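Side-chain contacts in 4-aminobutyrate transaminase (Acinetobacter baumannii, PDB 6WOP), which probably transfers the amino group of 4-aminobutyrate to 2-oxoglutarate, using pyridoxal 5'-phosphate as cofactor: residues A91-E96 with A308-I313; G166-R171 with S193-P198; S244-T249 with D314-E319. All coordinates share one frame; numbering follows the deposited sequence.

In the fold
Contacts 1 and 3 are neighbours, their centres about 11 Å apart, and both draw on helix 303-318: its 308-313 turns face helix 85-97, while the 314-319 end meets the loop that follows strand 236-240. A salt bridge from R93 to D314 and packing of I94 on F246 make the two sites continuous. Their segments alternate along the chain, so one helix joins two regions distant in sequence within a single subunit. Contact 2, at strand 167-170, falls between the segments of contact 1 in sequence, but its centre lies about 36 Å from contact 1 and 35 Å from contact 3. It sits where this chain meets the third subunit, whose H169 bonds to D195.

Contact 1 (A91-E96 with A308-I313); sequences AERINE and AAHAVI
The guanidinium of R93 reaches from helix 85-97 to H310 on helix 303-318, and its NH1 donates two hydrogen bonds there. One goes to H310 ND1 at 3.2 Å with an N-H...N angle of 163°; ND1 therefore acts as the acceptor, and the two flat groups are nearly coplanar, 8° apart. The other goes to the backbone O of H310, 3.1 Å from R93 NH1, where the donor lies in the carbonyl plane on a lone pair. R93 CD lies at the ring edge, 3.5 Å from H310 ND1; the bend at chi3 (80°) then turns the guanidinium so that NH1 meets both ND1 and O of H310. R93 NH2 forms a salt bridge with D314, one turn on from H310. The other ring nitrogen, H310 NE2, is hydrogen-bonded to the backbone O of S86, so both nitrogens of the imidazole have partners on helix 85-97. Over one guanidinium face sits I313 CG2, 3.3 Å from R93 NH2, while the other branch of I313 ends in CD1, 4.2 Å from I94 CD1. The axes of segments 91-96 and 308-313, inclined to each other, come within 11.2 Å, a spacing bridged by these long side chains. With ND1 accepting and NE2 bonded to a carbonyl, the pattern is consistent with a neutral H310 carrying its proton on NE2, while the positive charge of R93 is probably balanced by D314.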
loop_
_atom_site.group_PDB
_atom_site.type_symbol
_atom_site.label_atom_id
_atom_site.label_comp_id
_atom_site.label_asym_id
_atom_site.label_seq_id
_atom_site.Cartn_x
_atom_site.Cartn_y
_atom_site.Cartn_z
ATOM N N ALA A 91 21.796 -3.147 -28.107
ATOM C CA ALA A 91 20.398 -3.595 -28.146
ATOM C C ALA A 91 20.172 -4.551 -29.317
ATOM O O ALA A 91 19.579 -5.624 -29.144
ATOM C CB ALA A 91 19.478 -2.366 -28.233
ATOM N N GLU A 92 20.745 -4.217 -30.500
ATOM C CA GLU A 92 20.565 -5.082 -31.671
ATOM C C GLU A 92 21.142 -6.465 -31.417
ATOM O O GLU A 92 20.541 -7.492 -31.772
ATOM C CB GLU A 92 21.243 -4.439 -32.902
ATOM C CG GLU A 92 20.557 -3.200 -33.399
ATOM C CD GLU A 92 21.374 -2.455 -34.450
ATOM O OE1 GLU A 92 22.635 -2.516 -34.409
ATOM O OE2 GLU A 92 20.752 -1.790 -35.302
ATOM N N ARG A 93 22.333 -6.511 -30.798
ATOM C CA ARG A 93 22.987 -7.788 -30.554
ATOM C C ARG A 93 22.221 -8.648 -29.537
ATOM O O ARG A 93 22.156 -9.872 -29.671
ATOM C CB ARG A 93 24.423 -7.514 -30.088
ATOM C CG ARG A 93 25.274 -6.930 -31.253
ATOM C CD ARG A 93 26.768 -6.847 -30.821
ATOM N NE ARG A 93 27.473 -8.125 -30.926
ATOM C CZ ARG A 93 28.632 -8.389 -30.318
ATOM N NH1 ARG A 93 29.232 -7.450 -29.546
ATOM N NH2 ARG A 93 29.223 -9.549 -30.529
ATOM N N ILE A 94 21.676 -8.038 -28.499
ATOM C CA ILE A 94 20.867 -8.797 -27.540
ATOM C C ILE A 94 19.553 -9.205 -28.160
ATOM O O ILE A 94 19.078 -10.330 -27.943
ATOM C CB ILE A 94 20.653 -7.934 -26.263
ATOM C CG1 ILE A 94 21.988 -7.670 -25.532
ATOM C CG2 ILE A 94 19.638 -8.572 -25.283
ATOM C CD1 ILE A 94 22.471 -8.864 -24.774
ATOM N N ASN A 95 18.889 -8.282 -28.895
ATOM C CA ASN A 95 17.628 -8.645 -29.565
ATOM C C ASN A 95 17.829 -9.861 -30.447
ATOM O O ASN A 95 16.966 -10.746 -30.542
ATOM C CB ASN A 95 17.101 -7.520 -30.462
ATOM C CG ASN A 95 16.611 -6.322 -29.697
ATOM O OD1 ASN A 95 16.234 -6.445 -28.534
ATOM N ND2 ASN A 95 16.641 -5.159 -30.333
ATOM N N GLU A 96 18.968 -9.924 -31.124
ATOM C CA GLU A 96 19.187 -11.042 -32.023
ATOM C C GLU A 96 19.305 -12.360 -31.252
ATOM O O GLU A 96 18.857 -13.402 -31.725
ATOM C CB GLU A 96 20.476 -10.773 -32.832
ATOM C CG GLU A 96 20.873 -11.926 -33.757
ATOM C CD GLU A 96 22.373 -11.869 -34.090
ATOM O OE1 GLU A 96 23.064 -12.927 -34.048
ATOM O OE2 GLU A 96 22.858 -10.738 -34.357
ATOM N N ALA A 308 32.225 -2.593 -22.706
ATOM C CA ALA A 308 32.643 -3.824 -22.042
ATOM C C ALA A 308 31.707 -4.954 -22.425
ATOM O O ALA A 308 32.165 -6.058 -22.732
ATOM C CB ALA A 308 32.658 -3.654 -20.509
ATOM N N ALA A 309 30.409 -4.674 -22.472
ATOM C CA ALA A 309 29.416 -5.718 -22.762
ATOM C C ALA A 309 29.556 -6.198 -24.200
ATOM O O ALA A 309 29.302 -7.374 -24.497
ATOM C CB ALA A 309 27.980 -5.179 -22.481
ATOM N N HIS A 310 29.875 -5.299 -25.135
ATOM C CA HIS A 310 30.124 -5.784 -26.496
ATOM C C HIS A 310 31.269 -6.790 -26.491
ATOM O O HIS A 310 31.254 -7.757 -27.259
ATOM C CB HIS A 310 30.483 -4.632 -27.457
ATOM C CG HIS A 310 29.295 -3.912 -27.999
ATOM N ND1 HIS A 310 28.477 -4.441 -28.978
ATOM C CD2 HIS A 310 28.796 -2.687 -27.703
ATOM C CE1 HIS A 310 27.511 -3.575 -29.261
ATOM N NE2 HIS A 310 27.690 -2.496 -28.508
ATOM N N ALA A 311 32.306 -6.521 -25.680
ATOM C CA ALA A 311 33.450 -7.415 -25.696
ATOM C C ALA A 311 33.138 -8.688 -24.928
ATOM O O ALA A 311 33.710 -9.749 -25.229
ATOM C CB ALA A 311 34.694 -6.740 -25.119
ATOM N N VAL A 312 32.229 -8.617 -23.955
ATOM C CA VAL A 312 31.804 -9.849 -23.269
ATOM C C VAL A 312 31.126 -10.805 -24.255
ATOM O O VAL A 312 31.402 -12.018 -24.300
ATOM C CB VAL A 312 30.839 -9.508 -22.113
ATOM C CG1 VAL A 312 30.073 -10.797 -21.673
ATOM C CG2 VAL A 312 31.585 -8.859 -20.948
ATOM N N ILE A 313 30.185 -10.282 -25.043
ATOM C CA ILE A 313 29.538 -11.132 -26.019
ATOM C C ILE A 313 30.561 -11.671 -26.994
ATOM O O ILE A 313 30.502 -12.846 -27.385
ATOM C CB ILE A 313 28.434 -10.347 -26.735
ATOM C CG1 ILE A 313 27.386 -9.945 -25.692
ATOM C CG2 ILE A 313 27.863 -11.129 -27.979
ATOM C CD1 ILE A 313 26.337 -9.054 -26.274
#

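Contact 2 (G166-R171 with S193-P198); sequences GVFHAR and SEDIAP
F168 offers one ring face to D195, whose CB stands 3.7 Å from the ring centroid and only 3° off the ring normal, a CH-pi contact over the centre. The D195 carboxylate extends from there across the same face, its plane 22° from that of the ring, and OD1 comes to 3.5 Å from F168 CE1. The carboxylate is thus stacked on the ring, with OD1 above the CD1-CE1 side. I196 comes in obliquely from the same side as D195, at the CD2-CE2 flank: its CG2 is 3.8 Å from F168 CD2. Its chi1 (-176°) sends CG1 anti to the backbone N and sets CG2 between N and the carbonyl carbon, where it meets the ring. The polar end of D195 has its partner in another chain, since OD1 accepts a hydrogen bond from H169 ND1 of the third subunit. F168 also packs against V167 of that subunit. Strand 167-170 is outermost, within this chain, in the sheet that begins at strand 104-109, and F168 bonds through its backbone to strand 131-135. I196 lies in the chain leaving helix 181-194 and packs on its I191; strand 167-170, this helix and parallel strand 201-206 form a beta-alpha-beta crossover, with strand 131-135 between the two strands.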
loop_
_atom_site.group_PDB
_atom_site.type_symbol
_atom_site.label_atom_id
_atom_site.label_comp_id
_atom_site.label_asym_id
_atom_site.label_seq_id
_atom_site.Cartn_x
_atom_site.Cartn_y
_atom_site.Cartn_z
ATOM N N GLY A 166 0.384 -5.638 -3.340
ATOM C CA GLY A 166 0.201 -6.340 -4.613
ATOM C C GLY A 166 1.352 -7.256 -5.009
ATOM O O GLY A 166 1.487 -7.607 -6.185
ATOM N N VAL A 167 2.207 -7.637 -4.064
ATOM C CA VAL A 167 3.290 -8.594 -4.326
ATOM C C VAL A 167 3.060 -9.831 -3.479
ATOM O O VAL A 167 2.918 -9.715 -2.253
ATOM C CB VAL A 167 4.648 -7.969 -3.984
ATOM C CG1 VAL A 167 5.844 -8.989 -4.245
ATOM C CG2 VAL A 167 4.798 -6.685 -4.817
ATOM N N PHE A 168 3.082 -11.026 -4.106
ATOM C CA PHE A 168 2.816 -12.239 -3.341
ATOM C C PHE A 168 3.807 -13.320 -3.731
ATOM O O PHE A 168 4.246 -13.364 -4.872
ATOM C CB PHE A 168 1.321 -12.705 -3.597
ATOM C CG PHE A 168 0.334 -11.656 -3.120
ATOM C CD1 PHE A 168 0.104 -11.482 -1.741
ATOM C CD2 PHE A 168 -0.288 -10.814 -4.028
ATOM C CE1 PHE A 168 -0.782 -10.437 -1.293
ATOM C CE2 PHE A 168 -1.141 -9.805 -3.599
ATOM C CZ PHE A 168 -1.383 -9.625 -2.235
ATOM N N HIS A 169 4.083 -14.255 -2.810
ATOM C CA HIS A 169 5.053 -15.323 -3.077
ATOM C C HIS A 169 4.413 -16.696 -3.190
ATOM O O HIS A 169 3.735 -17.167 -2.249
ATOM C CB HIS A 169 6.095 -15.343 -1.972
ATOM C CG HIS A 169 6.929 -14.099 -1.949
ATOM N ND1 HIS A 169 6.573 -12.988 -1.214
ATOM C CD2 HIS A 169 8.073 -13.773 -2.607
ATOM C CE1 HIS A 169 7.472 -12.026 -1.399
ATOM N NE2 HIS A 169 8.389 -12.473 -2.246
ATOM N N ALA A 170 4.707 -17.381 -4.294
ATOM C CA ALA A 170 4.352 -18.796 -4.455
ATOM C C ALA A 170 5.550 -19.697 -4.110
ATOM O O ALA A 170 6.661 -19.202 -3.853
ATOM C CB ALA A 170 3.871 -19.041 -5.893
ATOM N N ARG A 171 5.326 -21.008 -4.163
ATOM C CA ARG A 171 6.377 -21.963 -3.928
ATOM C C ARG A 171 7.098 -22.313 -5.215
ATOM O O ARG A 171 6.489 -22.746 -6.145
ATOM C CB ARG A 171 5.845 -23.304 -3.399
ATOM C CG ARG A 171 4.735 -23.236 -2.412
ATOM C CD ARG A 171 5.170 -22.730 -1.086
ATOM N NE ARG A 171 5.579 -21.333 -0.983
ATOM C CZ ARG A 171 4.786 -20.274 -0.890
ATOM N NH1 ARG A 171 3.468 -20.380 -0.958
ATOM N NH2 ARG A 171 5.324 -19.105 -0.794
ATOM N N SER A 193 -6.772 -17.426 -5.963
ATOM C CA SER A 193 -8.008 -17.703 -5.251
ATOM C C SER A 193 -8.151 -16.862 -3.996
ATOM O O SER A 193 -9.265 -16.683 -3.528
ATOM C CB SER A 193 -8.099 -19.181 -4.821
ATOM O OG SER A 193 -8.137 -20.035 -5.934
ATOM N N GLU A 194 -7.048 -16.451 -3.390
ATOM C CA GLU A 194 -7.039 -15.892 -2.040
ATOM C C GLU A 194 -6.580 -14.451 -1.958
ATOM O O GLU A 194 -7.064 -13.730 -1.066
ATOM C CB GLU A 194 -6.124 -16.731 -1.117
ATOM C CG GLU A 194 -6.645 -18.215 -1.037
ATOM C CD GLU A 194 -5.639 -19.175 -0.398
ATOM O OE1 GLU A 194 -4.547 -18.735 0.030
ATOM O OE2 GLU A 194 -5.948 -20.369 -0.348
ATOM N N ASP A 195 -5.586 -14.057 -2.766
ATOM C CA ASP A 195 -4.871 -12.794 -2.613
ATOM C C ASP A 195 -5.242 -11.768 -3.670
ATOM O O ASP A 195 -5.412 -10.561 -3.369
ATOM C CB ASP A 195 -3.343 -13.034 -2.684
ATOM C CG ASP A 195 -2.801 -13.734 -1.452
ATOM O OD1 ASP A 195 -2.845 -13.120 -0.358
ATOM O OD2 ASP A 195 -2.363 -14.900 -1.573
ATOM N N ILE A 196 -5.278 -12.197 -4.927
ATOM C CA ILE A 196 -5.355 -11.224 -6.019
ATOM C C ILE A 196 -5.932 -11.907 -7.255
ATOM O O ILE A 196 -5.459 -12.978 -7.669
ATOM C CB ILE A 196 -3.982 -10.590 -6.345
ATOM C CG1 ILE A 196 -4.191 -9.523 -7.431
ATOM C CG2 ILE A 196 -2.866 -11.697 -6.735
ATOM C CD1 ILE A 196 -2.930 -8.637 -7.723
ATOM N N ALA A 197 -6.949 -11.300 -7.865
ATOM C CA ALA A 197 -7.557 -11.909 -9.031
ATOM C C ALA A 197 -6.562 -11.970 -10.196
ATOM O O ALA A 197 -5.718 -11.088 -10.369
ATOM C CB ALA A 197 -8.812 -11.151 -9.455
ATOM N N PRO A 198 -6.657 -13.006 -11.046
ATOM C CA PRO A 198 -5.699 -13.075 -12.171
ATOM C C PRO A 198 -5.691 -11.801 -13.024
ATOM O O PRO A 198 -4.631 -11.393 -13.505
ATOM C CB PRO A 198 -6.176 -14.312 -12.976
ATOM C CG PRO A 198 -6.956 -15.128 -12.026
ATOM C CD PRO A 198 -7.602 -14.146 -11.036
#

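Contact 3 (S244-T249 with D314-E319); sequences SGFART and DAIEEE
I316 projects from helix 303-318 toward the turn at F246 and A247, and its side chain can be traced branch by branch. From CB the chain divides. CG2 lies anti to the backbone N, and it meets A247 CB at 4.0 Å. CG1 carries CD1 outward in an extended chain (chi2 167°). CD1, the tip, touches three atoms of F246: the backbone O at 3.8 Å, CB at 4.0 Å and ring CD1 at 4.0 Å. It comes to the ring edge, near the ring plane, and the two side chains cross at about a right angle, so this is an edge contact without stacking. CD1 thus meets F246 and CG2 meets A247, one branch to each of two consecutive turn residues. All three residues are buried, and the contact is apolar apart from the carbonyl touched by CD1. F246 O accepts a hydrogen bond from N55 ND2, which satisfies it. I316 also packs on L321 of helix 321-342. Residues G245 to R248 form a type I' beta turn, with positive phi at F246 (53°) and A247 (83°). In this class-III aminotransferase the turn lies in the loop between strands 236-240 and 264-267, neighbours in one mixed sheet, and packs on the last turn of helix 303-318.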
loop_
_atom_site.group_PDB
_atom_site.type_symbol
_atom_site.label_atom_id
_atom_site.label_comp_id
_atom_site.label_asym_id
_atom_site.label_seq_id
_atom_site.Cartn_x
_atom_site.Cartn_y
_atom_site.Cartn_z
ATOM N N SER A 244 21.797 -15.829 -13.877
ATOM C CA SER A 244 21.878 -17.007 -14.762
ATOM C C SER A 244 22.406 -16.710 -16.162
ATOM O O SER A 244 22.635 -17.655 -16.923
ATOM C CB SER A 244 20.487 -17.625 -14.916
ATOM O OG SER A 244 19.576 -16.635 -15.347
ATOM N N GLY A 245 22.442 -15.428 -16.565
ATOM C CA GLY A 245 22.679 -15.032 -17.947
ATOM C C GLY A 245 24.147 -15.045 -18.332
ATOM O O GLY A 245 25.035 -15.326 -17.520
ATOM N N PHE A 246 24.381 -14.775 -19.624
ATOM C CA PHE A 246 25.728 -14.649 -20.200
ATOM C C PHE A 246 26.607 -15.860 -19.891
ATOM O O PHE A 246 27.719 -15.748 -19.347
ATOM C CB PHE A 246 26.330 -13.308 -19.765
ATOM C CG PHE A 246 25.560 -12.241 -20.369
ATOM C CD1 PHE A 246 25.801 -11.930 -21.675
ATOM C CD2 PHE A 246 24.429 -11.766 -19.747
ATOM C CE1 PHE A 246 25.023 -11.060 -22.362
ATOM C CE2 PHE A 246 23.600 -10.893 -20.423
ATOM C CZ PHE A 246 23.928 -10.520 -21.730
ATOM N N ALA A 247 26.087 -17.015 -20.335
ATOM C CA ALA A 247 26.779 -18.293 -20.576
ATOM C C ALA A 247 26.941 -19.128 -19.309
ATOM O O ALA A 247 27.441 -20.265 -19.399
ATOM C CB ALA A 247 28.147 -18.098 -21.230
ATOM N N ARG A 248 26.482 -18.653 -18.155
ATOM C CA ARG A 248 26.667 -19.402 -16.900
ATOM C C ARG A 248 26.146 -20.833 -16.984
ATOM O O ARG A 248 26.760 -21.764 -16.457
ATOM C CB ARG A 248 25.961 -18.668 -15.754
ATOM C CG ARG A 248 26.359 -19.103 -14.362
ATOM C CD ARG A 248 27.758 -18.533 -14.013
ATOM N NE ARG A 248 28.572 -19.564 -13.430
ATOM C CZ ARG A 248 29.881 -19.439 -13.263
ATOM N NH1 ARG A 248 30.506 -18.300 -13.642
ATOM N NH2 ARG A 248 30.574 -20.462 -12.766
ATOM N N THR A 249 25.016 -21.035 -17.649
ATOM C CA THR A 249 24.339 -22.329 -17.616
ATOM C C THR A 249 24.667 -23.152 -18.839
ATOM O O THR A 249 24.047 -24.190 -19.050
ATOM C CB THR A 249 22.822 -22.161 -17.528
ATOM O OG1 THR A 249 22.339 -21.561 -18.749
ATOM C CG2 THR A 249 22.477 -21.319 -16.307
ATOM N N ASP A 314 31.461 -10.807 -27.468
ATOM C CA ASP A 314 32.519 -11.279 -28.372
ATOM C C ASP A 314 33.265 -12.441 -27.749
ATOM O O ASP A 314 33.557 -13.453 -28.401
ATOM C CB ASP A 314 33.521 -10.137 -28.601
ATOM C CG ASP A 314 33.028 -9.087 -29.559
ATOM O OD1 ASP A 314 31.967 -9.299 -30.163
ATOM O OD2 ASP A 314 33.751 -8.044 -29.738
ATOM N N ALA A 315 33.629 -12.289 -26.475
ATOM C CA ALA A 315 34.496 -13.295 -25.859
ATOM C C ALA A 315 33.725 -14.589 -25.667
ATOM O O ALA A 315 34.250 -15.680 -25.930
ATOM C CB ALA A 315 35.030 -12.800 -24.503
ATOM N N ILE A 316 32.467 -14.495 -25.213
ATOM C CA ILE A 316 31.671 -15.705 -25.010
ATOM C C ILE A 316 31.613 -16.524 -26.289
ATOM O O ILE A 316 31.754 -17.756 -26.279
ATOM C CB ILE A 316 30.261 -15.327 -24.510
ATOM C CG1 ILE A 316 30.335 -14.859 -23.032
ATOM C CG2 ILE A 316 29.252 -16.488 -24.713
ATOM C CD1 ILE A 316 28.985 -14.163 -22.588
ATOM N N GLU A 317 31.422 -15.854 -27.427
ATOM C CA GLU A 317 31.245 -16.600 -28.673
ATOM C C GLU A 317 32.575 -16.971 -29.310
ATOM O O GLU A 317 32.715 -18.069 -29.871
ATOM C CB GLU A 317 30.387 -15.785 -29.622
ATOM C CG GLU A 317 28.993 -15.528 -28.932
ATOM C CD GLU A 317 27.970 -14.829 -29.821
ATOM O OE1 GLU A 317 28.390 -14.220 -30.837
ATOM O OE2 GLU A 317 26.738 -14.889 -29.518
ATOM N N GLU A 318 33.569 -16.093 -29.181
ATOM C CA GLU A 318 34.883 -16.378 -29.753
ATOM C C GLU A 318 35.617 -17.439 -28.952
ATOM O O GLU A 318 36.365 -18.237 -29.519
ATOM C CB GLU A 318 35.723 -15.092 -29.832
ATOM C CG GLU A 318 37.188 -15.320 -30.202
ATOM C CD GLU A 318 37.385 -15.868 -31.592
ATOM O OE1 GLU A 318 38.458 -16.467 -31.851
ATOM O OE2 GLU A 318 36.477 -15.708 -32.435
ATOM N N GLU A 319 35.444 -17.455 -27.638
ATOM C CA GLU A 319 36.149 -18.376 -26.762
ATOM C C GLU A 319 35.297 -19.571 -26.385
ATOM O O GLU A 319 35.728 -20.385 -25.570
ATOM C CB GLU A 319 36.633 -17.608 -25.515
ATOM C CG GLU A 319 37.535 -16.447 -26.005
ATOM C CD GLU A 319 38.062 -15.515 -24.899
ATOM O OE1 GLU A 319 37.972 -15.881 -23.719
ATOM O OE2 GLU A 319 38.622 -14.451 -25.250
#